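Local coordinates for protein PTS-dependent dihydroxyacetone kinase, ADP-binding subunit DhaL (Lactococcus lactis subsp. lactis, PDB 3CR3) that carries the ADP/ATP of the bacterial dihydroxyacetone kinase, taking a phosphoryl group from DhaM and passing it to dihydroxyacetone bound to DhaK, at residues Ser61-Met72 with Gly84-Ile95; Leu28-Asp36 with Arg161-Ser169. All coordinates share one frame; numbering follows the deposited sequence.

In the fold
From the N terminus the chain runs through helices 4-20 and 22-28 and enters the loop at 28-36, the first half of contact 2, whose three aspartates hold two magnesium ions at the ADP diphosphate. Helix 37-54 then leads to helix 60-74, which pairs with the next helix, 79-94, across a short connection; this local hairpin is contact 1. Further helices follow before the chain returns at 161-169 and closes the wide loop of contact 2, within which contact 1 is nested. The two contacts lie on opposite sides of the chain's centre, their centres about 28 Å apart and their nearest atoms about 12 Å: one joins neighbouring helices, the other two loops at the nucleotide site.

Contact 1 of 2, residues Ser61-Met72 with Gly84-Ile95; sequences SEIFKKVAMTLM and GSAFLAMSKTAI
Ser61 and Ser91 exchange hydroxyl bonds across two helices, each giving its proton to the other's backbone carbonyl. Ser61 OG reaches Ser91 O at 2.6 Å and Ser91 OG reaches Ser61 O at 2.7 Å, both hydroxyls rising above the carbonyl plane. In both, chi1 close to 180° sets OG on the other serine's carbonyl oxygen. Ser61 O also accepts the helical bond from Lys65 N, and a water bridges Ser61 N to Ala94 O. Further along, Phe87 fits as a knob among Phe64, Val67, Ala68 and Leu71. Val67 CG1 sits over one ring face, 3.5 Å from the Phe87 centroid, while CE of Met90, a selenomethionine, covers the other. Phe64 brings CD1 to the ring edge, 3.8 Å from Phe87 CD1, the planes 59° apart. The Phe64 ring itself lies among Phe87, Met90, Ser91 and Ala94, with Met90 SE above its face, 5.3 Å from the centroid. At the far end Ala68 CB meets Gly84 O at 3.1 Å, where the CA atoms of Ala68 and Gly84 approach to 4.0 Å. Leu88 fits as a knob among Lys65, Ala68, Met69 and Met72, its CD1 on Met69 CE and its CD2 on Met72 CE, both selenomethionines. Helix 4-20 also packs on Phe64 and Val67. The axes of the two segments approach to 7.6 Å with directions 162° apart, a close antiparallel helical hairpin with knobs-into-holes packing, part of the all-helical DhaL fold.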
loop_
_atom_site.group_PDB
_atom_site.type_symbol
_atom_site.label_atom_id
_atom_site.label_comp_id
_atom_site.label_asym_id
_atom_site.label_seq_id
_atom_site.Cartn_x
_atom_site.Cartn_y
_atom_site.Cartn_z
ATOM N N SER A 61 14.162 -22.562 32.291
ATOM C CA SER A 61 13.324 -22.664 31.088
ATOM C C SER A 61 12.003 -21.897 31.242
ATOM O O SER A 61 11.636 -21.130 30.352
ATOM C CB SER A 61 13.053 -24.128 30.716
ATOM O OG SER A 61 12.204 -24.222 29.590
ATOM N N GLU A 62 11.305 -22.101 32.365
ATOM C CA GLU A 62 10.082 -21.338 32.672
ATOM C C GLU A 62 10.270 -19.823 32.658
ATOM O O GLU A 62 9.404 -19.096 32.163
ATOM C CB GLU A 62 9.481 -21.756 34.022
ATOM C CG GLU A 62 9.110 -23.219 34.087
ATOM C CD GLU A 62 8.333 -23.588 35.327
ATOM O OE1 GLU A 62 8.012 -22.698 36.149
ATOM O OE2 GLU A 62 8.033 -24.789 35.479
ATOM N N ILE A 63 11.383 -19.345 33.208
ATOM C CA ILE A 63 11.669 -17.902 33.187
ATOM C C ILE A 63 11.752 -17.378 31.756
ATOM O O ILE A 63 11.074 -16.409 31.408
ATOM C CB ILE A 63 12.960 -17.532 33.936
ATOM C CG1 ILE A 63 12.958 -18.168 35.336
ATOM C CG2 ILE A 63 13.124 -15.998 33.985
ATOM C CD1 ILE A 63 14.257 -18.023 36.113
ATOM N N PHE A 64 12.591 -18.024 30.943
ATOM C CA PHE A 64 12.777 -17.638 29.550
ATOM C C PHE A 64 11.455 -17.665 28.763
ATOM O O PHE A 64 11.196 -16.772 27.957
ATOM C CB PHE A 64 13.833 -18.525 28.877
ATOM C CG PHE A 64 15.254 -18.337 29.413
ATOM C CD1 PHE A 64 15.645 -17.152 30.041
ATOM C CD2 PHE A 64 16.206 -19.336 29.238
ATOM C CE1 PHE A 64 16.939 -16.983 30.511
ATOM C CE2 PHE A 64 17.500 -19.176 29.701
ATOM C CZ PHE A 64 17.873 -17.991 30.336
ATOM N N LYS A 65 10.623 -18.680 29.006
ATOM C CA LYS A 65 9.315 -18.772 28.353
ATOM C C LYS A 65 8.434 -17.571 28.696
ATOM O O LYS A 65 7.743 -17.039 27.825
ATOM C CB LYS A 65 8.601 -20.088 28.706
ATOM C CG LYS A 65 7.255 -20.261 27.980
ATOM C CD LYS A 65 6.807 -21.735 27.866
ATOM C CE LYS A 65 5.430 -21.837 27.160
ATOM N NZ LYS A 65 5.386 -21.078 25.862
ATOM N N LYS A 66 8.475 -17.150 29.960
ATOM C CA LYS A 66 7.713 -15.999 30.451
ATOM C C LYS A 66 8.226 -14.694 29.835
ATOM O O LYS A 66 7.441 -13.787 29.507
ATOM C CB LYS A 66 7.771 -15.935 31.984
ATOM C CG LYS A 66 6.965 -14.793 32.632
ATOM C CD LYS A 66 5.488 -14.814 32.232
ATOM C CE LYS A 66 4.659 -15.777 33.090
ATOM N NZ LYS A 66 3.300 -15.957 32.474
ATOM N N VAL A 67 9.545 -14.610 29.679
ATOM C CA VAL A 67 10.177 -13.460 29.029
ATOM C C VAL A 67 9.719 -13.405 27.570
ATOM O O VAL A 67 9.245 -12.374 27.101
ATOM C CB VAL A 67 11.725 -13.513 29.132
ATOM C CG1 VAL A 67 12.384 -12.385 28.299
ATOM C CG2 VAL A 67 12.156 -13.425 30.578
ATOM N N ALA A 68 9.829 -14.528 26.874
ATOM C CA ALA A 68 9.440 -14.604 25.471
ATOM C C ALA A 68 7.994 -14.119 25.221
ATOM O O ALA A 68 7.763 -13.280 24.355
ATOM C CB ALA A 68 9.642 -16.009 24.953
HETATM N N MSE A 69 7.036 -14.624 26.002
HETATM C CA MSE A 69 5.623 -14.272 25.816
HETATM C C MSE A 69 5.307 -12.822 26.173
HETATM O O MSE A 69 4.506 -12.186 25.494
HETATM C CB MSE A 69 4.697 -15.223 26.594
HETATM C CG MSE A 69 4.891 -16.702 26.264
HETATM SE SE MSE A 69 4.751 -17.128 24.347
HETATM C CE MSE A 69 6.596 -17.028 23.738
ATOM N N THR A 70 5.938 -12.309 27.227
ATOM C CA THR A 70 5.758 -10.914 27.631
ATOM C C THR A 70 6.271 -9.940 26.552
ATOM O O THR A 70 5.569 -9.010 26.165
ATOM C CB THR A 70 6.432 -10.611 28.992
ATOM O OG1 THR A 70 6.106 -11.638 29.937
ATOM C CG2 THR A 70 5.974 -9.279 29.531
ATOM N N LEU A 71 7.492 -10.173 26.067
ATOM C CA LEU A 71 8.076 -9.339 25.012
ATOM C C LEU A 71 7.270 -9.437 23.712
ATOM O O LEU A 71 7.057 -8.430 23.032
ATOM C CB LEU A 71 9.568 -9.671 24.785
ATOM C CG LEU A 71 10.555 -9.448 25.946
ATOM C CD1 LEU A 71 11.997 -9.797 25.540
ATOM C CD2 LEU A 71 10.502 -8.039 26.526
HETATM N N MSE A 72 6.791 -10.641 23.389
HETATM C CA MSE A 72 5.979 -10.857 22.187
HETATM C C MSE A 72 4.654 -10.098 22.219
HETATM O O MSE A 72 4.191 -9.620 21.192
HETATM C CB MSE A 72 5.726 -12.346 21.942
HETATM C CG MSE A 72 6.913 -13.085 21.336
HETATM SE SE MSE A 72 6.357 -14.696 20.414
HETATM C CE MSE A 72 8.027 -15.698 20.405
ATOM N N GLY A 84 11.703 -12.116 21.552
ATOM C CA GLY A 84 10.704 -13.129 21.939
ATOM C C GLY A 84 11.077 -14.515 21.434
ATOM O O GLY A 84 11.024 -15.492 22.187
ATOM N N SER A 85 11.466 -14.601 20.164
ATOM C CA SER A 85 11.895 -15.873 19.593
ATOM C C SER A 85 13.264 -16.298 20.147
ATOM O O SER A 85 13.507 -17.487 20.348
ATOM C CB SER A 85 11.915 -15.819 18.067
ATOM O OG SER A 85 10.610 -15.551 17.562
ATOM N N ALA A 86 14.142 -15.331 20.403
ATOM C CA ALA A 86 15.418 -15.636 21.055
ATOM C C ALA A 86 15.130 -16.307 22.398
ATOM O O ALA A 86 15.592 -17.405 22.655
ATOM C CB ALA A 86 16.276 -14.369 21.238
ATOM N N PHE A 87 14.316 -15.668 23.234
ATOM C CA PHE A 87 14.026 -16.227 24.542
ATOM C C PHE A 87 13.272 -17.556 24.491
ATOM O O PHE A 87 13.505 -18.430 25.315
ATOM C CB PHE A 87 13.372 -15.182 25.459
ATOM C CG PHE A 87 14.380 -14.265 26.109
ATOM C CD1 PHE A 87 15.067 -14.670 27.244
ATOM C CD2 PHE A 87 14.683 -13.022 25.547
ATOM C CE1 PHE A 87 16.028 -13.857 27.835
ATOM C CE2 PHE A 87 15.642 -12.198 26.125
ATOM C CZ PHE A 87 16.316 -12.613 27.269
ATOM N N LEU A 88 12.409 -17.723 23.499
ATOM C CA LEU A 88 11.652 -18.958 23.354
ATOM C C LEU A 88 12.574 -20.149 23.091
ATOM O O LEU A 88 12.400 -21.222 23.678
ATOM C CB LEU A 88 10.620 -18.813 22.232
ATOM C CG LEU A 88 9.461 -19.804 22.213
ATOM C CD1 LEU A 88 8.675 -19.827 23.545
ATOM C CD2 LEU A 88 8.546 -19.454 21.061
ATOM N N ALA A 89 13.549 -19.953 22.208
ATOM C CA ALA A 89 14.523 -20.994 21.888
ATOM C C ALA A 89 15.401 -21.286 23.101
ATOM O O ALA A 89 15.678 -22.449 23.411
ATOM C CB ALA A 89 15.365 -20.575 20.714
HETATM N N MSE A 90 15.816 -20.225 23.798
HETATM C CA MSE A 90 16.581 -20.350 25.041
HETATM C C MSE A 90 15.792 -21.089 26.113
HETATM O O MSE A 90 16.358 -21.853 26.892
HETATM C CB MSE A 90 17.033 -18.979 25.554
HETATM C CG MSE A 90 18.040 -18.303 24.632
HETATM SE SE MSE A 90 18.573 -16.532 25.242
HETATM C CE MSE A 90 17.152 -15.431 24.678
ATOM N N SER A 91 14.484 -20.858 26.141
ATOM C CA SER A 91 13.599 -21.595 27.034
ATOM C C SER A 91 13.692 -23.101 26.737
ATOM O O SER A 91 13.889 -23.916 27.645
ATOM C CB SER A 91 12.154 -21.105 26.898
ATOM O OG SER A 91 11.302 -21.789 27.794
ATOM N N LYS A 92 13.594 -23.455 25.460
ATOM C CA LYS A 92 13.606 -24.862 25.071
ATOM C C LYS A 92 14.974 -25.506 25.352
ATOM O O LYS A 92 15.045 -26.608 25.909
ATOM C CB LYS A 92 13.157 -25.033 23.617
ATOM C CG LYS A 92 11.734 -24.535 23.362
ATOM C CD LYS A 92 11.398 -24.495 21.869
ATOM C CE LYS A 92 10.519 -23.284 21.495
ATOM N NZ LYS A 92 9.056 -23.552 21.543
ATOM N N THR A 93 16.051 -24.805 25.008
ATOM C CA THR A 93 17.410 -25.280 25.315
ATOM C C THR A 93 17.621 -25.483 26.829
ATOM O O THR A 93 18.174 -26.501 27.242
ATOM C CB THR A 93 18.500 -24.335 24.727
ATOM O OG1 THR A 93 18.320 -24.211 23.312
ATOM C CG2 THR A 93 19.898 -24.864 24.997
ATOM N N ALA A 94 17.147 -24.531 27.639
ATOM C CA ALA A 94 17.312 -24.557 29.104
ATOM C C ALA A 94 16.733 -25.780 29.831
ATOM O O ALA A 94 17.130 -26.065 30.975
ATOM C CB ALA A 94 16.759 -23.279 29.731
ATOM N N ILE A 95 15.799 -26.488 29.192
ATOM C CA ILE A 95 15.227 -27.702 29.788
ATOM C C ILE A 95 16.327 -28.745 29.939
ATOM O O ILE A 95 16.337 -29.502 30.901
ATOM C CB ILE A 95 14.065 -28.299 28.950
ATOM C CG1 ILE A 95 13.031 -27.229 28.585
ATOM C CG2 ILE A 95 13.381 -29.462 29.697
ATOM C CD1 ILE A 95 12.040 -27.698 27.510
HETATM O O HOH W 1 15.641 -25.193 32.931
#

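Contact 2 of 2, residues Leu28-Asp36 with Arg161-Ser169. With MG (magnesium ion), chain E; MG (magnesium ion), chain F; ADP (adenosine-5'-diphosphate), chain G.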
loop_
_atom_site.group_PDB
_atom_site.type_symbol
_atom_site.label_atom_id
_atom_site.label_comp_id
_atom_site.label_asym_id
_atom_site.label_seq_id
_atom_site.Cartn_x
_atom_site.Cartn_y
_atom_site.Cartn_z
ATOM N N LEU A 28 18.998 6.538 18.871
ATOM C CA LEU A 28 19.610 5.687 17.879
ATOM C C LEU A 28 18.629 5.223 16.797
ATOM O O LEU A 28 19.025 5.052 15.659
ATOM C CB LEU A 28 20.280 4.487 18.553
ATOM C CG LEU A 28 21.491 4.752 19.463
ATOM C CD1 LEU A 28 22.055 3.430 19.895
ATOM C CD2 LEU A 28 22.582 5.582 18.778
ATOM N N ASP A 29 17.355 5.049 17.163
ATOM C CA ASP A 29 16.301 4.581 16.257
ATOM C C ASP A 29 15.658 5.722 15.454
ATOM O O ASP A 29 14.668 5.522 14.749
ATOM C CB ASP A 29 15.234 3.837 17.063
ATOM C CG ASP A 29 14.435 2.851 16.231
ATOM O OD1 ASP A 29 14.962 2.226 15.271
ATOM O OD2 ASP A 29 13.251 2.692 16.551
ATOM N N GLY A 30 16.218 6.919 15.584
ATOM C CA GLY A 30 15.723 8.098 14.874
ATOM C C GLY A 30 16.218 8.203 13.438
ATOM O O GLY A 30 15.421 8.175 12.521
ATOM N N PRO A 31 17.544 8.336 13.232
ATOM C CA PRO A 31 18.065 8.488 11.869
ATOM C C PRO A 31 17.790 7.261 11.002
ATOM O O PRO A 31 17.612 7.376 9.788
ATOM C CB PRO A 31 19.576 8.674 12.095
ATOM C CG PRO A 31 19.696 9.138 13.519
ATOM C CD PRO A 31 18.626 8.387 14.230
ATOM N N ILE A 32 17.748 6.091 11.624
ATOM C CA ILE A 32 17.610 4.859 10.882
ATOM C C ILE A 32 16.412 4.031 11.319
ATOM O O ILE A 32 16.442 2.813 11.236
ATOM C CB ILE A 32 18.930 4.023 10.911
ATOM C CG1 ILE A 32 19.362 3.718 12.363
ATOM C CG2 ILE A 32 20.020 4.756 10.111
ATOM C CD1 ILE A 32 20.540 2.777 12.507
ATOM N N GLY A 33 15.354 4.694 11.782
ATOM C CA GLY A 33 14.126 3.990 12.122
ATOM C C GLY A 33 13.022 4.944 12.494
ATOM O O GLY A 33 12.971 6.070 11.997
ATOM N N ASP A 34 12.114 4.494 13.352
ATOM C CA ASP A 34 10.970 5.312 13.736
ATOM C C ASP A 34 11.037 5.896 15.147
ATOM O O ASP A 34 10.020 6.362 15.674
ATOM C CB ASP A 34 9.666 4.540 13.550
ATOM C CG ASP A 34 9.639 3.216 14.318
ATOM O OD1 ASP A 34 10.616 2.833 14.995
ATOM O OD2 ASP A 34 8.624 2.533 14.209
ATOM N N GLY A 35 12.224 5.889 15.743
ATOM C CA GLY A 35 12.465 6.555 17.023
ATOM C C GLY A 35 11.727 5.992 18.234
ATOM O O GLY A 35 11.314 6.757 19.119
ATOM N N ASP A 36 11.579 4.666 18.276
ATOM C CA ASP A 36 10.800 3.992 19.321
ATOM C C ASP A 36 11.498 2.801 20.007
ATOM O O ASP A 36 10.914 2.207 20.913
ATOM C CB ASP A 36 9.457 3.515 18.744
ATOM C CG ASP A 36 9.598 2.290 17.859
ATOM O OD1 ASP A 36 10.733 1.854 17.568
ATOM O OD2 ASP A 36 8.574 1.743 17.417
ATOM N N ARG A 161 13.706 -1.496 9.263
ATOM C CA ARG A 161 13.383 -0.135 8.855
ATOM C C ARG A 161 14.598 0.653 8.368
ATOM O O ARG A 161 14.479 1.480 7.452
ATOM C CB ARG A 161 12.702 0.603 9.996
ATOM C CG ARG A 161 11.250 0.159 10.196
ATOM C CD ARG A 161 10.622 0.986 11.270
ATOM N NE ARG A 161 9.235 0.604 11.515
ATOM C CZ ARG A 161 8.183 1.369 11.237
ATOM N NH1 ARG A 161 8.352 2.564 10.666
ATOM N NH2 ARG A 161 6.959 0.933 11.532
ATOM N N ALA A 162 15.745 0.400 9.004
ATOM C CA ALA A 162 17.019 1.042 8.670
ATOM C C ALA A 162 17.438 0.864 7.219
ATOM O O ALA A 162 18.088 1.748 6.637
ATOM C CB ALA A 162 18.138 0.518 9.596
ATOM N N SER A 163 17.096 -0.287 6.658
ATOM C CA SER A 163 17.433 -0.625 5.276
ATOM C C SER A 163 16.794 0.336 4.273
ATOM O O SER A 163 17.298 0.480 3.166
ATOM C CB SER A 163 17.054 -2.079 4.967
ATOM O OG SER A 163 15.655 -2.300 5.075
ATOM N N TYR A 164 15.722 1.035 4.680
ATOM C CA TYR A 164 15.003 1.932 3.759
ATOM C C TYR A 164 15.828 3.180 3.470
ATOM O O TYR A 164 15.545 3.912 2.523
ATOM C CB TYR A 164 13.612 2.317 4.318
ATOM C CG TYR A 164 12.623 1.185 4.220
ATOM C CD1 TYR A 164 11.750 1.087 3.147
ATOM C CD2 TYR A 164 12.573 0.198 5.197
ATOM C CE1 TYR A 164 10.833 0.029 3.057
ATOM C CE2 TYR A 164 11.681 -0.861 5.111
ATOM C CZ TYR A 164 10.813 -0.937 4.049
ATOM O OH TYR A 164 9.946 -2.008 3.959
ATOM N N LEU A 165 16.841 3.406 4.307
ATOM C CA LEU A 165 17.689 4.590 4.230
ATOM C C LEU A 165 18.900 4.407 3.322
ATOM O O LEU A 165 19.579 5.375 3.005
ATOM C CB LEU A 165 18.088 5.048 5.634
ATOM C CG LEU A 165 16.804 5.574 6.291
ATOM C CD1 LEU A 165 16.276 4.685 7.403
ATOM C CD2 LEU A 165 17.013 6.966 6.777
ATOM N N GLY A 166 19.140 3.178 2.876
ATOM C CA GLY A 166 20.291 2.884 2.019
ATOM C C GLY A 166 21.584 3.396 2.615
ATOM O O GLY A 166 21.844 3.168 3.798
ATOM N N GLU A 167 22.370 4.108 1.798
ATOM C CA GLU A 167 23.681 4.672 2.195
ATOM C C GLU A 167 23.597 5.666 3.376
ATOM O O GLU A 167 24.560 5.840 4.115
ATOM C CB GLU A 167 24.408 5.309 0.967
ATOM C CG GLU A 167 23.700 6.535 0.369
ATOM C CD GLU A 167 24.129 6.909 -1.062
ATOM O OE1 GLU A 167 25.094 7.697 -1.220
ATOM O OE2 GLU A 167 23.468 6.457 -2.033
ATOM N N ARG A 168 22.442 6.309 3.540
ATOM C CA ARG A 168 22.196 7.216 4.666
ATOM C C ARG A 168 22.103 6.501 6.047
ATOM O O ARG A 168 21.993 7.154 7.087
ATOM C CB ARG A 168 20.950 8.079 4.401
ATOM C CG ARG A 168 20.989 8.939 3.087
ATOM C CD ARG A 168 21.986 10.119 3.191
ATOM N NE ARG A 168 21.974 10.977 2.002
ATOM C CZ ARG A 168 23.013 11.703 1.576
ATOM N NH1 ARG A 168 24.175 11.664 2.238
ATOM N NH2 ARG A 168 22.902 12.455 0.474
ATOM N N SER A 169 22.144 5.171 6.057
ATOM C CA SER A 169 22.211 4.417 7.323
ATOM C C SER A 169 23.637 4.256 7.855
ATOM O O SER A 169 23.835 3.945 9.027
ATOM C CB SER A 169 21.546 3.047 7.187
ATOM O OG SER A 169 22.321 2.197 6.371
HETATM MG MG MG E . 11.700 1.373 16.023
HETATM MG MG MG F . 8.139 0.469 15.418
HETATM P PB ADP G . 10.990 -1.434 14.628
HETATM O O1B ADP G . 10.523 -0.100 15.116
HETATM O O2B ADP G . 9.876 -2.313 14.172
HETATM O O3B ADP G . 12.144 -1.351 13.629
HETATM P PA ADP G . 12.566 -1.556 17.064
HETATM O O1A ADP G . 12.870 -0.123 16.793
HETATM O O2A ADP G . 12.009 -1.879 18.431
HETATM O O3A ADP G . 11.589 -2.188 15.932
HETATM O "O5'" ADP G . 13.896 -2.445 16.837
HETATM C "C5'" ADP G . 14.813 -2.126 15.786
HETATM C "C4'" ADP G . 15.927 -3.150 15.833
HETATM O "O4'" ADP G . 15.460 -4.458 15.476
HETATM C "C3'" ADP G . 17.051 -2.849 14.857
HETATM O "O3'" ADP G . 17.974 -1.951 15.472
HETATM C "C2'" ADP G . 17.656 -4.222 14.570
HETATM O "O2'" ADP G . 18.740 -4.547 15.443
HETATM C "C1'" ADP G . 16.532 -5.196 14.898
HETATM N N9 ADP G . 16.029 -5.811 13.656
HETATM C C8 ADP G . 15.134 -5.234 12.825
HETATM N N7 ADP G . 14.876 -6.042 11.785
HETATM C C5 ADP G . 15.625 -7.149 11.947
HETATM C C6 ADP G . 15.832 -8.400 11.195
HETATM N N6 ADP G . 15.140 -8.602 10.057
HETATM N N1 ADP G . 16.697 -9.309 11.696
HETATM C C2 ADP G . 17.368 -9.112 12.848
HETATM N N3 ADP G . 17.232 -8.000 13.572
HETATM C C4 ADP G . 16.395 -7.000 13.176
HETATM O O HOH W 2 12.904 1.177 14.008
HETATM O O HOH W 3 19.842 8.340 8.191
HETATM O O HOH W 4 7.699 -1.290 13.911
#
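The magnesium-diphosphate site of DhaL is built on loop 28-36, and Arg161 of loop 161-169 lies against it. Asp34 OD2 stands over the centre of the Arg161 guanidinium, 3.2 Å from CZ, a face-on contact and not an in-plane, two-pronged pair, the carboxylate and guanidinium planes 27° apart. An extended chain from CG to NE carries the arginine group there, where its charge probably offsets part of the carboxylate's. A weakly held water links Arg161 NH2 to ADP O2B, and a neighbouring chain covers this side, an aromatic side chain weakly bonded to NH1. Asp34 bridges the metals, its OD1 2.1 Å from one magnesium and its OD2 2.4 Å from the other; Asp36 bridges them likewise, and Asp29 OD2 binds the first alone. ADP O1B joins both ions. Asp36 N donates to Asp29 OD2, helping to fix that carboxylate. Ile32 packs into 161-169: its CB meets Ala162 CB at 3.8 Å, and CG2 reaches Ser169 CB at 3.7 Å. A water links Pro31 O to Arg168 O. Pro175, at the start of helix 175-191, touches Asp29 and Ile32. Loop 28-36 runs from helix 22-28 into helix 37-54, while 161-169 lies between helices 142-151 and 175-191.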